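Local coordinates for SVP1-like protein 2 (Kluyveromyces lactis, PDB 4V16) that probably uses its WD-repeat beta-propeller to bind phosphoinositides such as phosphatidylinositol 3,5-bisphosphate and so associate with membranes, at residues G113-I118 with T129-F134; V92-A97 with I108-G113; N142-Y147 with I156-L161. All coordinates share one frame; numbering follows the deposited sequence.

Interaction 1. Residues G113-I118 with T129-F134; sequences GDVISI and TEDIKF
I116 and I132 form the central hydrogen-bonded pair of an antiparallel ladder that joins the third strand of a beta-propeller blade to its short outermost strand. I116 N donates to I132 O at 2.7 Å and I132 N returns a bond to I116 O at 3.0 Å. A longer bond, F134 N to D114 O at 3.3 Å, carries the pairing past the non-hydrogen-bonded pair of V115 and K133.

The apolar contacts lie on the I116 and I132 face. CG1 of I116 stands over the centre of the F134 ring, 3.7 Å from its centroid and 12° off the ring normal, in a CH-pi contact; the backbone N of V115 lies at the ring's edge, in its plane. F134 has its CG between the backbone N and the carbonyl carbon (chi1 77°), which brings the ring back over the neighbouring strand. Farther along, CD1 of I118 meets CG2 of T129 at 3.9 Å. L145 and Y147 of strand 144-148, in the next blade, cover this side.

Polar and charged groups occupy the V115 and K133 side. S117 OG donates to D131 OD2 at 3.1 Å, approaching from above the carboxylate plane, while Q112 NE2 also bonds to this hydroxyl and K127 forms a salt bridge with D131 OD1. The aliphatic part of K133 runs across D114, K133 CD lying 3.4 Å from D114 OD2.

Nearby K127 would probably stabilise D131 as a carboxylate. The short outer strand is thus held by backbone bonds, by hydrophobic cover from the next blade, and by the polar link from Q112 through S117 to D131.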
loop_
_atom_site.group_PDB
_atom_site.type_symbol
_atom_site.label_atom_id
_atom_site.label_comp_id
_atom_site.label_asym_id
_atom_site.label_seq_id
_atom_site.Cartn_x
_atom_site.Cartn_y
_atom_site.Cartn_z
ATOM N N GLY A 113 13.327 1.186 -10.936
ATOM C CA GLY A 113 13.704 0.210 -11.942
ATOM C C GLY A 113 13.843 -1.192 -11.383
ATOM O O GLY A 113 12.904 -1.740 -10.807
ATOM N N ASP A 114 15.027 -1.767 -11.556
ATOM C CA ASP A 114 15.288 -3.149 -11.174
ATOM C C ASP A 114 15.853 -3.232 -9.756
ATOM O O ASP A 114 16.281 -4.297 -9.311
ATOM C CB ASP A 114 16.264 -3.779 -12.175
ATOM C CG ASP A 114 16.327 -5.293 -12.071
ATOM O OD1 ASP A 114 15.357 -5.904 -11.571
ATOM O OD2 ASP A 114 17.348 -5.872 -12.500
ATOM N N VAL A 115 15.824 -2.106 -9.046
ATOM C CA VAL A 115 16.609 -1.939 -7.826
ATOM C C VAL A 115 15.841 -1.253 -6.694
ATOM O O VAL A 115 14.953 -0.432 -6.937
ATOM C CB VAL A 115 17.884 -1.124 -8.141
ATOM C CG1 VAL A 115 18.570 -0.647 -6.878
ATOM C CG2 VAL A 115 18.844 -1.952 -8.986
ATOM N N ILE A 116 16.200 -1.601 -5.458
ATOM C CA ILE A 116 15.690 -0.928 -4.265
ATOM C C ILE A 116 16.802 -0.106 -3.614
ATOM O O ILE A 116 17.829 -0.656 -3.213
ATOM C CB ILE A 116 15.134 -1.931 -3.231
ATOM C CG1 ILE A 116 13.949 -2.704 -3.816
ATOM C CG2 ILE A 116 14.710 -1.204 -1.949
ATOM C CD1 ILE A 116 13.465 -3.849 -2.944
ATOM N N SER A 117 16.587 1.203 -3.504
ATOM C CA SER A 117 17.550 2.100 -2.867
ATOM C C SER A 117 17.056 2.527 -1.490
ATOM O O SER A 117 15.857 2.715 -1.287
ATOM C CB SER A 117 17.798 3.332 -3.738
ATOM O OG SER A 117 18.224 2.960 -5.035
ATOM N N ILE A 118 17.988 2.686 -0.554
ATOM C CA ILE A 118 17.656 3.050 0.818
ATOM C C ILE A 118 18.481 4.253 1.278
ATOM O O ILE A 118 19.680 4.132 1.539
ATOM C CB ILE A 118 17.889 1.865 1.780
ATOM C CG1 ILE A 118 17.043 0.663 1.345
ATOM C CG2 ILE A 118 17.557 2.266 3.219
ATOM C CD1 ILE A 118 17.303 -0.607 2.140
ATOM N N THR A 129 23.087 1.861 2.369
ATOM C CA THR A 129 23.555 0.544 1.966
ATOM C C THR A 129 23.719 0.458 0.457
ATOM O O THR A 129 23.263 1.336 -0.277
ATOM C CB THR A 129 22.584 -0.553 2.421
ATOM O OG1 THR A 129 23.061 -1.832 1.983
ATOM C CG2 THR A 129 21.194 -0.300 1.843
ATOM N N GLU A 130 24.375 -0.604 0.001
ATOM C CA GLU A 130 24.477 -0.873 -1.423
ATOM C C GLU A 130 23.096 -1.234 -1.955
ATOM O O GLU A 130 22.299 -1.870 -1.264
ATOM C CB GLU A 130 25.471 -1.991 -1.695
ATOM N N ASP A 131 22.820 -0.818 -3.185
ATOM C CA ASP A 131 21.518 -1.034 -3.802
ATOM C C ASP A 131 21.164 -2.516 -3.936
ATOM O O ASP A 131 22.003 -3.336 -4.312
ATOM C CB ASP A 131 21.490 -0.364 -5.174
ATOM C CG ASP A 131 21.131 1.113 -5.097
ATOM O OD1 ASP A 131 21.169 1.685 -3.985
ATOM O OD2 ASP A 131 20.827 1.707 -6.154
ATOM N N ILE A 132 19.911 -2.840 -3.626
ATOM C CA ILE A 132 19.428 -4.220 -3.634
ATOM C C ILE A 132 18.627 -4.515 -4.897
ATOM O O ILE A 132 17.582 -3.911 -5.133
ATOM C CB ILE A 132 18.539 -4.516 -2.402
ATOM C CG1 ILE A 132 19.294 -4.193 -1.108
ATOM C CG2 ILE A 132 18.083 -5.977 -2.409
ATOM C CD1 ILE A 132 18.442 -4.268 0.143
ATOM N N LYS A 133 19.118 -5.454 -5.698
ATOM C CA LYS A 133 18.413 -5.870 -6.903
ATOM C C LYS A 133 17.338 -6.885 -6.521
ATOM O O LYS A 133 17.579 -7.765 -5.695
ATOM C CB LYS A 133 19.393 -6.453 -7.926
ATOM C CG LYS A 133 18.828 -6.543 -9.335
ATOM C CD LYS A 133 19.924 -6.606 -10.396
ATOM C CE LYS A 133 20.560 -5.240 -10.630
ATOM N NZ LYS A 133 21.286 -5.171 -11.931
ATOM N N PHE A 134 16.152 -6.753 -7.113
ATOM C CA PHE A 134 14.999 -7.545 -6.694
ATOM C C PHE A 134 14.086 -7.907 -7.867
ATOM O O PHE A 134 14.364 -7.560 -9.015
ATOM C CB PHE A 134 14.208 -6.784 -5.624
ATOM C CG PHE A 134 13.361 -5.670 -6.172
ATOM C CD1 PHE A 134 13.922 -4.662 -6.935
ATOM C CD2 PHE A 134 12.002 -5.628 -5.911
ATOM C CE1 PHE A 134 13.141 -3.639 -7.437
ATOM C CE2 PHE A 134 11.217 -4.608 -6.411
ATOM C CZ PHE A 134 11.788 -3.613 -7.174
#

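Interaction 2. Residues V92-A97 with I108-G113; sequences VKLDAA and IVVSQG
NE2 of Q112 reaches across to D95 through a shared water: it donates to the water at 2.7 Å, and the water donates to D95 OD2 at 2.6 Å. The same nitrogen is hydrogen-bonded to S117 OG on the adjoining strand, giving it two polar partners. This contact belongs to a junction between propeller blades, where the chain leaves strand 87-93, the outermost of one blade, and passes to strand 98-103, the innermost of the next. Q112 sits on the second strand of that next blade and points its amide at the crossing chain.

The other end of the carboxamide is used as well. OE1 accepts from D95 N at 2.9 Å with an N-H...O angle of 162°, the donor tilted 25° from the carbonyl plane. Q112 holds CG between its backbone N and carbonyl carbon (chi1 45°), and the chain then runs out extended, which carries the amide to the linker. There it crosses L94, whose CB lies 3.5 Å from OE1 and whose CD2 also borders the amide. Both ends of this buried amide are therefore fixed, which restricts its rotation.

Hydrophobic contact is lighter: CD2 of L94 approaches CG1 of V110 at 4.3 Å. L78 of the preceding blade touches both residues, so this small apolar patch joins the two blades.

At the end of strand 107-112 the backbone takes over. G113 N donates to A97 O at 2.9 Å, and the same carbonyl oxygen receives a CA-H...O contact from Q112 CA at 3.3 Å.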
loop_
_atom_site.group_PDB
_atom_site.type_symbol
_atom_site.label_atom_id
_atom_site.label_comp_id
_atom_site.label_asym_id
_atom_site.label_seq_id
_atom_site.Cartn_x
_atom_site.Cartn_y
_atom_site.Cartn_z
ATOM N N VAL A 92 16.950 14.367 -4.306
ATOM C CA VAL A 92 17.785 13.187 -4.501
ATOM C C VAL A 92 17.733 12.747 -5.958
ATOM O O VAL A 92 16.653 12.612 -6.536
ATOM C CB VAL A 92 17.339 12.030 -3.586
ATOM C CG1 VAL A 92 18.177 10.787 -3.837
ATOM C CG2 VAL A 92 17.438 12.445 -2.125
ATOM N N LYS A 93 18.906 12.527 -6.545
ATOM C CA LYS A 93 19.006 12.125 -7.944
ATOM C C LYS A 93 18.629 10.657 -8.128
ATOM O O LYS A 93 19.156 9.783 -7.438
ATOM C CB LYS A 93 20.412 12.375 -8.466
ATOM N N LEU A 94 17.718 10.403 -9.064
ATOM C CA LEU A 94 17.276 9.047 -9.384
ATOM C C LEU A 94 17.796 8.631 -10.757
ATOM O O LEU A 94 17.978 9.471 -11.640
ATOM C CB LEU A 94 15.750 8.960 -9.345
ATOM C CG LEU A 94 15.109 9.344 -8.009
ATOM C CD1 LEU A 94 13.598 9.418 -8.154
ATOM C CD2 LEU A 94 15.498 8.361 -6.911
ATOM N N ASP A 95 18.023 7.330 -10.930
ATOM C CA ASP A 95 18.658 6.808 -12.137
ATOM C C ASP A 95 17.687 6.043 -13.035
ATOM O O ASP A 95 18.005 5.745 -14.188
ATOM C CB ASP A 95 19.829 5.906 -11.755
ATOM C CG ASP A 95 20.866 6.628 -10.916
ATOM O OD1 ASP A 95 21.774 7.257 -11.503
ATOM O OD2 ASP A 95 20.770 6.572 -9.671
ATOM N N ALA A 96 16.510 5.724 -12.504
ATOM C CA ALA A 96 15.481 5.027 -13.271
ATOM C C ALA A 96 14.087 5.461 -12.826
ATOM O O ALA A 96 13.943 6.304 -11.941
ATOM C CB ALA A 96 15.640 3.524 -13.124
ATOM N N ALA A 97 13.065 4.881 -13.447
ATOM C CA ALA A 97 11.682 5.205 -13.120
ATOM C C ALA A 97 11.280 4.588 -11.786
ATOM O O ALA A 97 11.576 3.425 -11.512
ATOM C CB ALA A 97 10.750 4.729 -14.222
ATOM N N ILE A 108 14.336 6.347 3.846
ATOM C CA ILE A 108 13.596 6.521 2.602
ATOM C C ILE A 108 13.898 5.326 1.705
ATOM O O ILE A 108 15.019 5.180 1.219
ATOM C CB ILE A 108 13.974 7.824 1.863
ATOM C CG1 ILE A 108 13.599 9.043 2.706
ATOM C CG2 ILE A 108 13.275 7.887 0.500
ATOM C CD1 ILE A 108 14.075 10.364 2.128
ATOM N N VAL A 109 12.898 4.475 1.493
ATOM C CA VAL A 109 13.051 3.313 0.628
ATOM C C VAL A 109 12.433 3.619 -0.729
ATOM O O VAL A 109 11.236 3.894 -0.823
ATOM C CB VAL A 109 12.395 2.060 1.231
ATOM C CG1 VAL A 109 12.676 0.837 0.363
ATOM C CG2 VAL A 109 12.906 1.828 2.644
ATOM N N VAL A 110 13.260 3.580 -1.770
ATOM C CA VAL A 110 12.815 3.886 -3.125
ATOM C C VAL A 110 13.029 2.689 -4.039
ATOM O O VAL A 110 14.099 2.078 -4.039
ATOM C CB VAL A 110 13.561 5.099 -3.711
ATOM C CG1 VAL A 110 12.856 5.598 -4.964
ATOM C CG2 VAL A 110 13.661 6.213 -2.682
ATOM N N SER A 111 12.003 2.364 -4.816
ATOM C CA SER A 111 12.080 1.285 -5.791
ATOM C C SER A 111 12.174 1.870 -7.200
ATOM O O SER A 111 11.154 2.159 -7.827
ATOM C CB SER A 111 10.861 0.370 -5.667
ATOM O OG SER A 111 10.950 -0.721 -6.560
ATOM N N GLN A 112 13.403 2.053 -7.682
ATOM C CA GLN A 112 13.636 2.617 -9.010
ATOM C C GLN A 112 14.164 1.562 -9.977
ATOM O O GLN A 112 15.299 1.096 -9.855
ATOM C CB GLN A 112 14.609 3.800 -8.936
ATOM C CG GLN A 112 15.842 3.574 -8.071
ATOM C CD GLN A 112 16.815 4.738 -8.136
ATOM O OE1 GLN A 112 16.662 5.646 -8.954
ATOM N NE2 GLN A 112 17.822 4.717 -7.270
ATOM N N GLY A 113 13.327 1.186 -10.936
ATOM C CA GLY A 113 13.704 0.210 -11.942
ATOM C C GLY A 113 13.843 -1.192 -11.383
ATOM O O GLY A 113 12.904 -1.740 -10.807
HETATM O O HOH W 1 20.411 5.609 -7.256
#

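Interaction 3. Residues N142-Y147 with I156-L161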
loop_
_atom_site.group_PDB
_atom_site.type_symbol
_atom_site.label_atom_id
_atom_site.label_comp_id
_atom_site.label_asym_id
_atom_site.label_seq_id
_atom_site.Cartn_x
_atom_site.Cartn_y
_atom_site.Cartn_z
ATOM N N ASN A 142 7.543 0.046 9.060
ATOM C CA ASN A 142 7.985 -0.064 10.442
ATOM C C ASN A 142 9.381 -0.676 10.546
ATOM O O ASN A 142 9.648 -1.503 11.419
ATOM C CB ASN A 142 6.976 -0.890 11.247
ATOM C CG ASN A 142 6.893 -0.460 12.701
ATOM O OD1 ASN A 142 6.970 0.730 13.013
ATOM N ND2 ASN A 142 6.733 -1.427 13.597
ATOM N N GLY A 143 10.266 -0.264 9.644
ATOM C CA GLY A 143 11.649 -0.707 9.665
ATOM C C GLY A 143 11.863 -2.099 9.099
ATOM O O GLY A 143 12.977 -2.623 9.139
ATOM N N LEU A 144 10.800 -2.693 8.563
ATOM C CA LEU A 144 10.851 -4.058 8.049
ATOM C C LEU A 144 10.669 -4.081 6.532
ATOM O O LEU A 144 9.619 -3.694 6.018
ATOM C CB LEU A 144 9.778 -4.910 8.724
ATOM C CG LEU A 144 9.982 -6.424 8.698
ATOM C CD1 LEU A 144 11.227 -6.829 9.472
ATOM C CD2 LEU A 144 8.759 -7.106 9.273
ATOM N N LEU A 145 11.702 -4.537 5.828
ATOM C CA LEU A 145 11.705 -4.556 4.368
ATOM C C LEU A 145 11.384 -5.942 3.823
ATOM O O LEU A 145 11.947 -6.943 4.266
ATOM C CB LEU A 145 13.065 -4.093 3.833
ATOM C CG LEU A 145 13.262 -4.119 2.313
ATOM C CD1 LEU A 145 12.294 -3.172 1.618
ATOM C CD2 LEU A 145 14.701 -3.770 1.961
ATOM N N VAL A 146 10.473 -5.983 2.854
ATOM C CA VAL A 146 10.133 -7.215 2.154
ATOM C C VAL A 146 10.248 -6.987 0.652
ATOM O O VAL A 146 9.748 -5.991 0.130
ATOM C CB VAL A 146 8.709 -7.698 2.499
ATOM C CG1 VAL A 146 8.376 -8.981 1.745
ATOM C CG2 VAL A 146 8.573 -7.915 4.000
ATOM N N TYR A 147 10.918 -7.904 -0.035
ATOM C CA TYR A 147 11.056 -7.822 -1.483
ATOM C C TYR A 147 11.207 -9.217 -2.079
ATOM O O TYR A 147 11.609 -10.156 -1.389
ATOM C CB TYR A 147 12.252 -6.941 -1.867
ATOM C CG TYR A 147 13.599 -7.478 -1.423
ATOM C CD1 TYR A 147 14.121 -7.157 -0.177
ATOM C CD2 TYR A 147 14.352 -8.298 -2.255
ATOM C CE1 TYR A 147 15.352 -7.643 0.231
ATOM C CE2 TYR A 147 15.583 -8.788 -1.856
ATOM C CZ TYR A 147 16.078 -8.456 -0.613
ATOM O OH TYR A 147 17.302 -8.942 -0.212
ATOM N N ILE A 156 10.511 -14.547 -1.366
ATOM C CA ILE A 156 10.612 -13.201 -0.805
ATOM C C ILE A 156 11.629 -13.147 0.336
ATOM O O ILE A 156 11.721 -14.067 1.150
ATOM C CB ILE A 156 9.244 -12.690 -0.286
ATOM C CG1 ILE A 156 8.632 -13.670 0.722
ATOM C CG2 ILE A 156 8.288 -12.471 -1.448
ATOM C CD1 ILE A 156 7.495 -13.080 1.518
ATOM N N HIS A 157 12.399 -12.062 0.375
ATOM C CA HIS A 157 13.326 -11.809 1.469
ATOM C C HIS A 157 12.654 -10.919 2.508
ATOM O O HIS A 157 12.002 -9.937 2.155
ATOM C CB HIS A 157 14.605 -11.142 0.958
ATOM C CG HIS A 157 15.365 -11.967 -0.035
ATOM N ND1 HIS A 157 16.462 -12.725 0.311
ATOM C CD2 HIS A 157 15.187 -12.147 -1.365
ATOM C CE1 HIS A 157 16.928 -13.337 -0.762
ATOM N NE2 HIS A 157 16.171 -13.004 -1.793
ATOM N N VAL A 158 12.811 -11.268 3.781
ATOM C CA VAL A 158 12.287 -10.463 4.881
ATOM C C VAL A 158 13.436 -10.043 5.793
ATOM O O VAL A 158 14.039 -10.880 6.466
ATOM C CB VAL A 158 11.232 -11.232 5.695
ATOM C CG1 VAL A 158 10.668 -10.355 6.807
ATOM C CG2 VAL A 158 10.115 -11.719 4.783
ATOM N N THR A 159 13.723 -8.743 5.808
ATOM C CA THR A 159 14.868 -8.211 6.543
ATOM C C THR A 159 14.506 -6.982 7.368
ATOM O O THR A 159 13.637 -6.197 6.988
ATOM C CB THR A 159 16.016 -7.835 5.589
ATOM O OG1 THR A 159 15.476 -7.285 4.381
ATOM C CG2 THR A 159 16.854 -9.057 5.253
ATOM N N ARG A 160 15.193 -6.828 8.496
ATOM C CA ARG A 160 15.012 -5.686 9.384
ATOM C C ARG A 160 16.145 -4.687 9.182
ATOM O O ARG A 160 17.319 -5.045 9.279
ATOM C CB ARG A 160 14.970 -6.148 10.842
ATOM C CG ARG A 160 14.682 -5.046 11.861
ATOM C CD ARG A 160 13.199 -4.937 12.181
ATOM N NE ARG A 160 12.656 -6.189 12.701
ATOM C CZ ARG A 160 11.405 -6.351 13.123
ATOM N NH1 ARG A 160 10.553 -5.333 13.096
ATOM N NH2 ARG A 160 11.005 -7.531 13.574
ATOM N N LEU A 161 15.795 -3.435 8.904
ATOM C CA LEU A 161 16.801 -2.392 8.751
ATOM C C LEU A 161 17.351 -1.993 10.118
ATOM O O LEU A 161 16.667 -1.337 10.905
ATOM C CB LEU A 161 16.214 -1.173 8.034
ATOM C CG LEU A 161 15.550 -1.432 6.678
ATOM C CD1 LEU A 161 15.290 -0.116 5.956
ATOM C CD2 LEU A 161 16.391 -2.354 5.811
#
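The rings of Y147 and H157 lie almost parallel, their planes 15° apart, but are slid so far that they barely overlap, with centroids 4.8 Å from each other. They mark one end of a beta hairpin formed by the two middle strands of a propeller blade. CB of H157 lies over the Y147 ring, 3.7 Å from its centroid and toward the rim, a CH-pi contact, while H157 CD2 comes to 3.4 Å from Y147 CE2. In return, OH of Y147 sits above a face of the imidazole, again near its rim. Y147 keeps CG between the backbone N and carbonyl carbon (chi1 64°), swinging the ring across to the partner strand, where T159 OG1 lies at its edge. N149 ND2, in the hairpin loop, donates a hydrogen bond to the imidazole NE2.

On the opposite face of the sheet, V146 and V158 stand side by side, pointing the same way, their CG2 atoms 4.2 Å apart. Beyond them L144 crosses R160, and CD1 of L144 rests over one face of the guanidinium, 3.6 Å from NE. L187 and V185 of strand 182-187 in the following blade cover this L144 and V146 side, whereas I116 and I118 of the preceding blade touch Y147 and L145.

Regular antiparallel bonding holds these orientations, with L145 and T159, and Y147 and H157, as hydrogen-bonded pairs. The positive phi angles of N142 and G143 belong to a type I' turn that leads into strand 144-148. The ladder ends just there, where L161 N donates to G143 O at 2.9 Å.

The three contacts follow one another along the chain without nesting or crossing. Interaction 2 comes first: 92-97 and 108-113 enclose a ten-residue excursion that contains all of strand 98-103, and tie the linker after a blade's outermost strand to the second strand of the next. Interaction 1 starts at G113, the residue on which interaction 2 ends, and closes the hairpin of strands 115-120 and 132-133, completing that blade. Interaction 3 then closes the hairpin of strands 144-148 and 155-160 inside the blade after it. Interactions 1 and 2 share one sheet, joined where S117 N bonds to V110 O. Interactions 1 and 3 meet face to face between blades, with I132 CG2 packed against Y147 CZ.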